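Local coordinates for protein retinol dehydratase (Spodoptera frugiperda, PDB 1FMJ) that converts retinol to anhydroretinol, probably by way of a sulfated intermediate, on a sulfotransferase fold that binds retinol and adenosine-3'-5'-diphosphate, at residues P172-L175 with D176-M180; A151-P154 with P155-R159; M110-P114 with E115-E119. All blocks are in the same frame, centred on the assembly; numbering follows the deposited sequence.

How the interactions relate
Interaction 3 comes first along the chain: 110-119 makes a tight turn in the long loop between strand 104-105 and helix 132-142, beside retinol and a calcium ion. Interaction 2 then turns the chain from helix 146-152 into strand 160-163, and interaction 1 turns it again into strand 179-184. The three follow in series; none nests in or crosses another. Interactions 1 and 2, with centres about 17 Å apart, both reach strand 66-70 and the residue just before it, without touching each other: the backbones of Arg159 and Lys179 hydrogen-bond to Val66 and Phe67, and Asp65 meets both Arg159 and Val178. Interaction 3 is remote, its centre about 28 Å from that of interaction 2.

Interaction 1: residues P172-L175 with D176-M180; sequences PNML and DTVKM
Asn173 and Asp176 send their side chains out side by side, amide and carboxylate planes only 8° apart, so the two flat groups run almost parallel. No hydrogen bond joins these groups; the closest approach is Asp176 OD2 to Asn173 CB, 3.1 Å. Asp176 holds its CG beside its own N (chi1 -70°), and this sets the carboxylate alongside the Asn173 side chain while Asp176 N bonds to Asn173 O at 2.9 Å. That same carbonyl accepts a hydrogen bond from a water, which is also bonded to Thr177 OG1 at 2.6 Å, tying the threonine hydroxyl to the start of the turn. One residue further on, Met174 O is gripped twice: Thr177 N comes from above the carbonyl plane, whereas Val178 N lies in it and makes a nearly straight bond of 3.0 Å, 175° at the hydrogen. This turn leads into strand 179-184 of the parallel sheet in the P-loop-type sulfotransferase fold, where Met180 bonds through its backbone to Asn242 and Leu244. On the side of the turn facing strand 66-70 the apolar tips gather. Met174 and Met180 both bend at chi3 and cross at about a right angle, their CE methyls touching at 3.7 Å. Met174 CE also reaches Val178 CG2, at 3.8 Å, and both residues pack on Phe67 of strand 66-70. Leu175 adds its CD2 branch, laid crosswise against Met180 CB at 3.9 Å, while Leu175 O, on the backbone, accepts from Asn242 ND2.

Interaction 2: residues A151-P154 with P155-R159; sequences AAVP and PTEKR
Val153 packs on the aliphatic part of Arg159 across a type I beta turn, Pro154 to Glu157, that links helix 146-152 to strand 160-163 of the parallel sheet. Closing the turn, Glu157 N bonds to Pro154 O at 2.9 Å, coming in from above the carbonyl plane. Arg159 is the side chain to follow. Its CB points back toward the valine, and CG, set beside the arginine's own N (chi1 -63°), presses on Val153 CG1 at 3.3 Å, a tight contact. CD comes next, 3.6 Å from Val153 CB, so the two side chains cross obliquely over two successive methylenes. The chain then bends at chi3 (-60°), and the guanidinium, beginning at NE, reaches the end of helix 146-152. There NH1 donates to Leu150 O, and Ala151 N stands at the edge of the group, near its plane. NH2 makes the salt bridge to Asp65 OD2 and a further hydrogen bond to Pro60 O; these partners fix the head, and the Asp65 carboxylate would probably offset the like charge of nearby Arg62. Val153 has a second neighbour on the turn: its CG1 lies 3.6 Å from Glu157 O and 3.9 Å from Glu157 CB. Beyond CB the glutamate runs extended alongside the Pro154 ring, pointing the same way, until its OE1 stops 3.9 Å from Pro154 CD.

Interaction 3: residues M110-P114 with E115-E119; sequences MIYDP and EKQEE. With CA (calcium ion), chain F.
With chi1 at -173°, Asp113 swings its carboxylate away from its own N and in among Glu115 and Lys116; Tyr112, with chi1 at -180°, places its hydroxyl against Gln117. Asp113 OD2 accepts from Glu115 N at 3.2 Å, a bent bond that meets the carboxylate from above its plane and forms an Asx turn. The backbone of the same aspartate closes the next ring, Lys116 N to Asp113 O at 2.7 Å, and Gln117 N follows onto Pro114 O. Lys116 runs extended obliquely across the carboxylate, its CE 3.4 Å from Asp113 OD1, but its NZ goes past to Pro32 O, and no salt bridge forms. Asp113 and Glu115 lie side by side with carboxylate planes 80° apart, and a water donates to both, 2.6 Å to Asp113 OD1 and 3.1 Å to Glu115 OE2, which would probably ease the repulsion between them. Replacing Asp113 by an alanine would probably leave Glu115 N without its side-chain acceptor and the water without one of its two carboxylates. Tyr112 keeps Pro114 N over one ring face, offset toward the rim, and its OH touches Gln117 CB at 3.3 Å. The ring also meets that of Tyr120, and the side chain touches Leu139 and Ser142, all of the retinol pocket. At the far end Glu118 O binds the calcium ion at 2.5 Å, with Asn121 OD1 and Asp122 OD1 as further ligands, so this segment, with its Asx turn, runs from the wall of the retinol pocket to the calcium site.

Interaction 1: residues P172-L175 with D176-M180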
loop_
_atom_site.group_PDB
_atom_site.type_symbol
_atom_site.label_atom_id
_atom_site.label_comp_id
_atom_site.label_asym_id
_atom_site.label_seq_id
_atom_site.Cartn_x
_atom_site.Cartn_y
_atom_site.Cartn_z
ATOM N N PRO A 172 14.463 -11.190 -7.428
ATOM C CA PRO A 172 14.011 -12.572 -7.280
ATOM C C PRO A 172 14.890 -13.166 -6.194
ATOM O O PRO A 172 16.060 -12.797 -6.059
ATOM C CB PRO A 172 14.273 -13.173 -8.660
ATOM C CG PRO A 172 15.410 -12.355 -9.186
ATOM C CD PRO A 172 15.036 -10.960 -8.766
ATOM N N ASN A 173 14.329 -14.066 -5.405
ATOM C CA ASN A 173 15.084 -14.671 -4.320
ATOM C C ASN A 173 15.372 -13.640 -3.222
ATOM O O ASN A 173 16.223 -13.869 -2.358
ATOM C CB ASN A 173 16.404 -15.244 -4.842
ATOM C CG ASN A 173 16.203 -16.199 -5.996
ATOM O OD1 ASN A 173 15.487 -17.192 -5.877
ATOM N ND2 ASN A 173 16.836 -15.902 -7.126
ATOM N N MET A 174 14.674 -12.506 -3.254
ATOM C CA MET A 174 14.883 -11.487 -2.228
ATOM C C MET A 174 14.610 -12.104 -0.852
ATOM O O MET A 174 15.223 -11.725 0.144
ATOM C CB MET A 174 13.962 -10.273 -2.457
ATOM C CG MET A 174 12.465 -10.534 -2.269
ATOM S SD MET A 174 11.460 -9.021 -2.485
ATOM C CE MET A 174 11.936 -8.111 -1.007
ATOM N N LEU A 175 13.699 -13.072 -0.814
ATOM C CA LEU A 175 13.343 -13.734 0.432
ATOM C C LEU A 175 14.463 -14.614 1.002
ATOM O O LEU A 175 14.364 -15.089 2.132
ATOM C CB LEU A 175 12.064 -14.556 0.238
ATOM C CG LEU A 175 10.801 -13.770 -0.141
ATOM C CD1 LEU A 175 9.625 -14.728 -0.310
ATOM C CD2 LEU A 175 10.493 -12.732 0.939
ATOM N N ASP A 176 15.529 -14.830 0.235
ATOM C CA ASP A 176 16.644 -15.618 0.748
ATOM C C ASP A 176 17.388 -14.742 1.735
ATOM O O ASP A 176 18.111 -15.231 2.598
ATOM C CB ASP A 176 17.632 -16.019 -0.356
ATOM C CG ASP A 176 17.062 -17.039 -1.321
ATOM O OD1 ASP A 176 16.303 -17.926 -0.885
ATOM O OD2 ASP A 176 17.394 -16.961 -2.523
ATOM N N THR A 177 17.206 -13.434 1.609
ATOM C CA THR A 177 17.908 -12.505 2.484
ATOM C C THR A 177 17.051 -11.773 3.509
ATOM O O THR A 177 17.426 -11.659 4.679
ATOM C CB THR A 177 18.642 -11.441 1.650
ATOM O OG1 THR A 177 19.435 -12.089 0.648
ATOM C CG2 THR A 177 19.540 -10.589 2.542
ATOM N N VAL A 178 15.901 -11.278 3.074
ATOM C CA VAL A 178 15.044 -10.502 3.959
ATOM C C VAL A 178 13.752 -11.168 4.388
ATOM O O VAL A 178 13.293 -12.132 3.771
ATOM C CB VAL A 178 14.699 -9.137 3.301
ATOM C CG1 VAL A 178 15.963 -8.512 2.751
ATOM C CG2 VAL A 178 13.675 -9.319 2.176
ATOM N N LYS A 179 13.176 -10.651 5.466
ATOM C CA LYS A 179 11.911 -11.157 5.961
ATOM C C LYS A 179 10.829 -10.217 5.442
ATOM O O LYS A 179 11.054 -9.012 5.287
ATOM C CB LYS A 179 11.909 -11.203 7.490
ATOM C CG LYS A 179 12.868 -12.247 8.039
ATOM C CD LYS A 179 12.816 -12.347 9.546
ATOM C CE LYS A 179 13.859 -13.332 10.039
ATOM N NZ LYS A 179 13.699 -14.669 9.387
ATOM N N MET A 180 9.659 -10.771 5.158
ATOM C CA MET A 180 8.549 -9.986 4.634
ATOM C C MET A 180 7.216 -10.433 5.200
ATOM O O MET A 180 6.971 -11.631 5.368
ATOM C CB MET A 180 8.506 -10.094 3.101
ATOM C CG MET A 180 7.226 -9.530 2.448
ATOM S SD MET A 180 7.244 -9.587 0.615
ATOM C CE MET A 180 8.479 -8.334 0.280
HETATM O O HOH W 1 18.504 -12.533 -1.786
#

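Interaction 2: residues A151-P154 with P155-R159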
loop_
_atom_site.group_PDB
_atom_site.type_symbol
_atom_site.label_atom_id
_atom_site.label_comp_id
_atom_site.label_asym_id
_atom_site.label_seq_id
_atom_site.Cartn_x
_atom_site.Cartn_y
_atom_site.Cartn_z
ATOM N N ALA A 151 19.303 2.541 -0.183
ATOM C CA ALA A 151 20.761 2.500 -0.290
ATOM C C ALA A 151 21.447 3.500 0.634
ATOM O O ALA A 151 22.558 3.262 1.102
ATOM C CB ALA A 151 21.183 2.762 -1.738
ATOM N N ALA A 152 20.774 4.615 0.892
ATOM C CA ALA A 152 21.316 5.662 1.742
ATOM C C ALA A 152 21.308 5.306 3.235
ATOM O O ALA A 152 22.116 5.826 4.006
ATOM C CB ALA A 152 20.551 6.961 1.498
ATOM N N VAL A 153 20.405 4.424 3.648
ATOM C CA VAL A 153 20.352 4.030 5.052
ATOM C C VAL A 153 21.656 3.316 5.429
ATOM O O VAL A 153 22.059 2.363 4.770
ATOM C CB VAL A 153 19.150 3.095 5.323
ATOM C CG1 VAL A 153 19.194 2.586 6.760
ATOM C CG2 VAL A 153 17.839 3.849 5.070
ATOM N N PRO A 154 22.343 3.782 6.484
ATOM C CA PRO A 154 23.605 3.153 6.912
ATOM C C PRO A 154 23.400 1.691 7.322
ATOM O O PRO A 154 22.373 1.352 7.899
ATOM C CB PRO A 154 24.037 4.008 8.105
ATOM C CG PRO A 154 23.393 5.325 7.862
ATOM C CD PRO A 154 22.028 4.949 7.320
ATOM N N PRO A 155 24.386 0.816 7.051
ATOM C CA PRO A 155 24.301 -0.605 7.397
ATOM C C PRO A 155 24.011 -0.860 8.870
ATOM O O PRO A 155 23.399 -1.871 9.215
ATOM C CB PRO A 155 25.675 -1.144 7.001
ATOM C CG PRO A 155 26.067 -0.257 5.871
ATOM C CD PRO A 155 25.669 1.104 6.385
ATOM N N THR A 156 24.450 0.053 9.733
ATOM C CA THR A 156 24.244 -0.101 11.169
ATOM C C THR A 156 22.843 0.276 11.621
ATOM O O THR A 156 22.543 0.280 12.819
ATOM C CB THR A 156 25.262 0.723 11.966
ATOM O OG1 THR A 156 25.332 2.044 11.427
ATOM C CG2 THR A 156 26.640 0.082 11.900
ATOM N N GLU A 157 21.983 0.595 10.662
ATOM C CA GLU A 157 20.611 0.951 10.975
ATOM C C GLU A 157 19.684 -0.042 10.299
ATOM O O GLU A 157 19.680 -0.140 9.075
ATOM C CB GLU A 157 20.292 2.358 10.463
ATOM C CG GLU A 157 18.905 2.837 10.826
ATOM C CD GLU A 157 18.596 4.210 10.253
ATOM O OE1 GLU A 157 19.500 5.070 10.251
ATOM O OE2 GLU A 157 17.446 4.432 9.821
ATOM N N LYS A 158 18.900 -0.773 11.086
ATOM C CA LYS A 158 17.971 -1.740 10.517
ATOM C C LYS A 158 17.015 -1.009 9.582
ATOM O O LYS A 158 16.485 0.053 9.925
ATOM C CB LYS A 158 17.179 -2.452 11.619
ATOM C CG LYS A 158 16.120 -3.414 11.083
ATOM C CD LYS A 158 15.329 -4.074 12.205
ATOM C CE LYS A 158 15.877 -5.437 12.585
ATOM N NZ LYS A 158 15.613 -6.487 11.576
ATOM N N ARG A 159 16.818 -1.566 8.389
ATOM C CA ARG A 159 15.930 -0.954 7.415
ATOM C C ARG A 159 14.547 -1.583 7.405
ATOM O O ARG A 159 14.405 -2.801 7.249
ATOM C CB ARG A 159 16.524 -1.041 6.004
ATOM C CG ARG A 159 17.841 -0.292 5.822
ATOM C CD ARG A 159 18.295 -0.308 4.353
ATOM N NE ARG A 159 18.495 -1.661 3.837
ATOM C CZ ARG A 159 18.979 -1.936 2.628
ATOM N NH1 ARG A 159 19.315 -0.949 1.802
ATOM N NH2 ARG A 159 19.130 -3.198 2.245
#

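Interaction 3: residues M110-P114 with E115-E119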
loop_
_atom_site.group_PDB
_atom_site.type_symbol
_atom_site.label_atom_id
_atom_site.label_comp_id
_atom_site.label_asym_id
_atom_site.label_seq_id
_atom_site.Cartn_x
_atom_site.Cartn_y
_atom_site.Cartn_z
ATOM N N MET A 110 6.992 7.049 -7.121
ATOM C CA MET A 110 6.344 6.937 -8.435
ATOM C C MET A 110 5.096 7.772 -8.712
ATOM O O MET A 110 4.795 8.072 -9.872
ATOM C CB MET A 110 6.046 5.467 -8.764
ATOM C CG MET A 110 4.716 4.930 -8.238
ATOM S SD MET A 110 4.288 3.350 -9.020
ATOM C CE MET A 110 3.054 2.693 -7.860
ATOM N N ILE A 111 4.369 8.167 -7.675
ATOM C CA ILE A 111 3.154 8.940 -7.909
ATOM C C ILE A 111 3.471 10.369 -8.322
ATOM O O ILE A 111 2.593 11.106 -8.769
ATOM C CB ILE A 111 2.248 8.954 -6.652
ATOM C CG1 ILE A 111 0.861 9.482 -7.011
ATOM C CG2 ILE A 111 2.877 9.794 -5.560
ATOM C CD1 ILE A 111 -0.176 9.247 -5.926
ATOM N N TYR A 112 4.734 10.751 -8.198
ATOM C CA TYR A 112 5.147 12.113 -8.542
ATOM C C TYR A 112 6.025 12.205 -9.779
ATOM O O TYR A 112 7.003 11.484 -9.904
ATOM C CB TYR A 112 5.890 12.740 -7.361
ATOM C CG TYR A 112 6.353 14.163 -7.612
ATOM C CD1 TYR A 112 5.429 15.178 -7.871
ATOM C CD2 TYR A 112 7.710 14.500 -7.557
ATOM C CE1 TYR A 112 5.840 16.495 -8.066
ATOM C CE2 TYR A 112 8.134 15.817 -7.756
ATOM C CZ TYR A 112 7.191 16.808 -8.010
ATOM O OH TYR A 112 7.581 18.105 -8.221
ATOM N N ASP A 113 5.678 13.123 -10.675
ATOM C CA ASP A 113 6.425 13.348 -11.913
ATOM C C ASP A 113 6.981 14.781 -11.892
ATOM O O ASP A 113 6.261 15.728 -12.189
ATOM C CB ASP A 113 5.477 13.165 -13.100
ATOM C CG ASP A 113 6.185 13.209 -14.438
ATOM O OD1 ASP A 113 5.536 12.849 -15.441
ATOM O OD2 ASP A 113 7.368 13.604 -14.497
ATOM N N PRO A 114 8.273 14.951 -11.549
ATOM C CA PRO A 114 8.909 16.277 -11.488
ATOM C C PRO A 114 8.641 17.165 -12.701
ATOM O O PRO A 114 8.477 18.386 -12.576
ATOM C CB PRO A 114 10.392 15.942 -11.336
ATOM C CG PRO A 114 10.367 14.657 -10.576
ATOM C CD PRO A 114 9.258 13.891 -11.272
ATOM N N GLU A 115 8.594 16.542 -13.871
ATOM C CA GLU A 115 8.352 17.249 -15.122
ATOM C C GLU A 115 7.005 17.970 -15.105
ATOM O O GLU A 115 6.778 18.900 -15.882
ATOM C CB GLU A 115 8.406 16.248 -16.287
ATOM C CG GLU A 115 8.448 16.877 -17.679
ATOM C CD GLU A 115 8.730 15.861 -18.789
ATOM O OE1 GLU A 115 8.775 16.269 -19.968
ATOM O OE2 GLU A 115 8.908 14.661 -18.488
ATOM N N LYS A 116 6.111 17.559 -14.210
ATOM C CA LYS A 116 4.789 18.175 -14.139
ATOM C C LYS A 116 4.519 18.877 -12.812
ATOM O O LYS A 116 3.367 19.069 -12.418
ATOM C CB LYS A 116 3.724 17.109 -14.383
ATOM C CG LYS A 116 3.940 16.329 -15.655
ATOM C CD LYS A 116 2.851 15.295 -15.875
ATOM C CE LYS A 116 3.135 14.489 -17.135
ATOM N NZ LYS A 116 2.032 13.548 -17.465
ATOM N N GLN A 117 5.588 19.273 -12.134
ATOM C CA GLN A 117 5.470 19.934 -10.845
ATOM C C GLN A 117 4.412 21.035 -10.795
ATOM O O GLN A 117 3.692 21.161 -9.811
ATOM C CB GLN A 117 6.829 20.501 -10.423
ATOM C CG GLN A 117 6.770 21.346 -9.156
ATOM C CD GLN A 117 8.137 21.776 -8.661
ATOM O OE1 GLN A 117 8.255 22.699 -7.856
ATOM N NE2 GLN A 117 9.178 21.099 -9.131
ATOM N N GLU A 118 4.306 21.824 -11.856
ATOM C CA GLU A 118 3.337 22.921 -11.885
ATOM C C GLU A 118 1.882 22.477 -11.920
ATOM O O GLU A 118 0.998 23.206 -11.479
ATOM C CB GLU A 118 3.591 23.842 -13.094
ATOM C CG GLU A 118 4.936 24.564 -13.103
ATOM C CD GLU A 118 6.075 23.717 -13.651
ATOM O OE1 GLU A 118 7.185 24.266 -13.821
ATOM O OE2 GLU A 118 5.867 22.511 -13.915
ATOM N N GLU A 119 1.643 21.277 -12.438
ATOM C CA GLU A 119 0.293 20.736 -12.575
ATOM C C GLU A 119 -0.373 20.152 -11.328
ATOM O O GLU A 119 -1.599 20.030 -11.282
ATOM C CB GLU A 119 0.299 19.666 -13.660
ATOM C CG GLU A 119 0.785 20.171 -15.005
ATOM C CD GLU A 119 1.009 19.052 -15.988
ATOM O OE1 GLU A 119 0.129 18.173 -16.093
ATOM O OE2 GLU A 119 2.058 19.050 -16.665
HETATM CA CA CA F . 0.177 25.437 -10.868
HETATM O O HOH W 2 6.414 12.992 -17.923
HETATM O O HOH W 3 10.263 20.165 -11.420
#